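Local coordinates for monomethylamine methyltransferase MtmB1 (Methanosarcina barkeri, PDB 1NTH), which transfers the methyl group of monomethylamine to the corrinoid cofactor of its partner protein MtmC, a step of methanogenesis from methylamine, at residues I301-T306 / N415-P420. Sequence-based numbering, arbitrary orientation.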
loop_
_atom_site.group_PDB
_atom_site.type_symbol
_atom_site.label_atom_id
_atom_site.label_comp_id
_atom_site.label_asym_id
_atom_site.label_seq_id
_atom_site.Cartn_x
_atom_site.Cartn_y
_atom_site.Cartn_z
ATOM N N ILE A 301 39.603 -16.546 21.159
ATOM C CA ILE A 301 40.686 -15.855 20.469
ATOM C C ILE A 301 41.532 -16.765 19.578
ATOM O O ILE A 301 42.003 -16.339 18.523
ATOM C CB ILE A 301 41.616 -15.128 21.469
ATOM C CG1 ILE A 301 42.592 -14.230 20.703
ATOM C CG2 ILE A 301 42.371 -16.141 22.323
ATOM C CD1 ILE A 301 43.373 -13.281 21.581
ATOM N N ARG A 302 41.713 -18.016 19.987
ATOM C CA ARG A 302 42.518 -18.941 19.197
ATOM C C ARG A 302 41.728 -19.763 18.187
ATOM O O ARG A 302 42.077 -19.816 17.009
ATOM C CB ARG A 302 43.277 -19.901 20.114
ATOM C CG ARG A 302 44.159 -20.887 19.357
ATOM C CD ARG A 302 44.804 -21.902 20.285
ATOM N NE ARG A 302 45.691 -22.806 19.555
ATOM C CZ ARG A 302 46.357 -23.815 20.109
ATOM N NH1 ARG A 302 46.242 -24.059 21.407
ATOM N NH2 ARG A 302 47.141 -24.581 19.362
ATOM N N TRP A 303 40.659 -20.400 18.652
ATOM C CA TRP A 303 39.856 -21.260 17.797
ATOM C C TRP A 303 38.865 -20.540 16.886
ATOM O O TRP A 303 38.443 -21.091 15.870
ATOM C CB TRP A 303 39.128 -22.284 18.666
ATOM C CG TRP A 303 40.060 -23.042 19.574
ATOM C CD1 TRP A 303 39.973 -23.150 20.932
ATOM C CD2 TRP A 303 41.212 -23.802 19.184
ATOM N NE1 TRP A 303 40.997 -23.932 21.413
ATOM C CE2 TRP A 303 41.772 -24.347 20.361
ATOM C CE3 TRP A 303 41.823 -24.079 17.952
ATOM C CZ2 TRP A 303 42.917 -25.152 20.346
ATOM C CZ3 TRP A 303 42.965 -24.883 17.936
ATOM C CH2 TRP A 303 43.496 -25.410 19.128
ATOM N N GLY A 304 38.497 -19.315 17.247
ATOM C CA GLY A 304 37.562 -18.558 16.430
ATOM C C GLY A 304 36.166 -19.157 16.390
ATOM O O GLY A 304 35.413 -18.925 15.443
ATOM N N SER A 305 35.824 -19.925 17.419
ATOM C CA SER A 305 34.512 -20.560 17.513
ATOM C C SER A 305 33.714 -20.017 18.693
ATOM O O SER A 305 34.280 -19.529 19.672
ATOM C CB SER A 305 34.661 -22.075 17.665
ATOM O OG SER A 305 33.407 -22.683 17.936
ATOM N N THR A 306 32.393 -20.120 18.596
ATOM C CA THR A 306 31.501 -19.645 19.645
ATOM C C THR A 306 31.038 -20.782 20.558
ATOM O O THR A 306 30.310 -20.547 21.521
ATOM C CB THR A 306 30.241 -19.000 19.040
ATOM O OG1 THR A 306 29.640 -19.926 18.128
ATOM C CG2 THR A 306 30.590 -17.712 18.307
ATOM N N ASN A 415 39.588 -31.677 19.869
ATOM C CA ASN A 415 39.797 -31.807 18.431
ATOM C C ASN A 415 39.677 -30.504 17.641
ATOM O O ASN A 415 39.486 -30.537 16.426
ATOM C CB ASN A 415 38.798 -32.821 17.872
ATOM C CG ASN A 415 38.845 -34.147 18.604
ATOM O OD1 ASN A 415 37.872 -34.902 18.605
ATOM N ND2 ASN A 415 39.982 -34.443 19.223
ATOM N N TYR A 416 39.793 -29.364 18.314
ATOM C CA TYR A 416 39.679 -28.078 17.629
ATOM C C TYR A 416 40.697 -27.929 16.500
ATOM O O TYR A 416 40.352 -27.505 15.397
ATOM C CB TYR A 416 39.844 -26.930 18.627
ATOM C CG TYR A 416 38.713 -26.821 19.628
ATOM C CD1 TYR A 416 38.970 -26.517 20.964
ATOM C CD2 TYR A 416 37.386 -27.027 19.244
ATOM C CE1 TYR A 416 37.938 -26.423 21.897
ATOM C CE2 TYR A 416 36.344 -26.935 20.169
ATOM C CZ TYR A 416 36.630 -26.635 21.492
ATOM O OH TYR A 416 35.615 -26.559 22.418
ATOM N N ALA A 417 41.946 -28.285 16.778
ATOM C CA ALA A 417 43.007 -28.175 15.783
ATOM C C ALA A 417 42.808 -29.116 14.599
ATOM O O ALA A 417 43.299 -28.849 13.502
ATOM C CB ALA A 417 44.361 -28.443 16.438
ATOM N N SER A 418 42.088 -30.211 14.815
ATOM C CA SER A 418 41.855 -31.178 13.751
ATOM C C SER A 418 40.395 -31.256 13.313
ATOM O O SER A 418 39.956 -32.270 12.773
ATOM C CB SER A 418 42.333 -32.564 14.191
ATOM O OG SER A 418 41.628 -33.014 15.337
ATOM N N ALA A 419 39.644 -30.183 13.541
ATOM C CA ALA A 419 38.238 -30.156 13.155
ATOM C C ALA A 419 38.111 -30.446 11.662
ATOM O O ALA A 419 38.799 -29.838 10.845
ATOM C CB ALA A 419 37.634 -28.794 13.477
ATOM N N PRO A 420 37.225 -31.384 11.287
ATOM C CA PRO A 420 37.022 -31.743 9.879
ATOM C C PRO A 420 36.504 -30.572 9.041
ATOM O O PRO A 420 35.578 -29.871 9.446
ATOM C CB PRO A 420 36.030 -32.900 9.959
ATOM C CG PRO A 420 35.250 -32.593 11.196
ATOM C CD PRO A 420 36.323 -32.155 12.159
#
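Trp303 and Tyr416 show how two loops far apart in sequence can be joined by an indole lying flat against the base of a second aromatic side chain. The methylene of the tyrosine sits over the benzene half of the tryptophan: Tyr416 CB lies 3.5 Å from the centroid of the Trp303 six-membered ring and 12° off its normal, a well-aimed CH-pi contact. From there the phenol runs past the pyrrole half, where Tyr416 CD1 comes within 3.3 Å of Trp303 NE1. The Trp303 five-membered ring and the Tyr416 ring are inclined at 44°, an oblique pairing, with the side chains crossing at about a right angle. Both side chains set out toward the other segment, and with CG beside the backbone N (chi1 -53° in Trp303) the indole turns its face to the Tyr416 methylene. At the far rim of the indole, Trp303 CZ3 meets Ala417 CB at 4.1 Å and the Ala417 backbone N at 3.7 Å.

The opposite face is covered by its neighbour Arg302: the fully extended chain passes CD 3.7 Å above the ring plane, nearer its edge than its middle, and brings the flat guanidinium over the outer corner of the benzene half, with Trp303 CH2 3.4 Å beneath its centre. The indole is thus sandwiched between the Tyr416 methylene and the Arg302 methylene and guanidinium. No hydrogen bond links the segments; apolar and aromatic packing holds them. Tyr416 also touches Thr308 of the loop before helix 309-325 and Met344 of helix 343-359.

In this enzyme's TIM barrel, the contact joins the loop leading from barrel strand 293-300 to helix 309-325 with the loop following helix 398-410: aromatic packing between a beta-alpha loop and a later part of the chain.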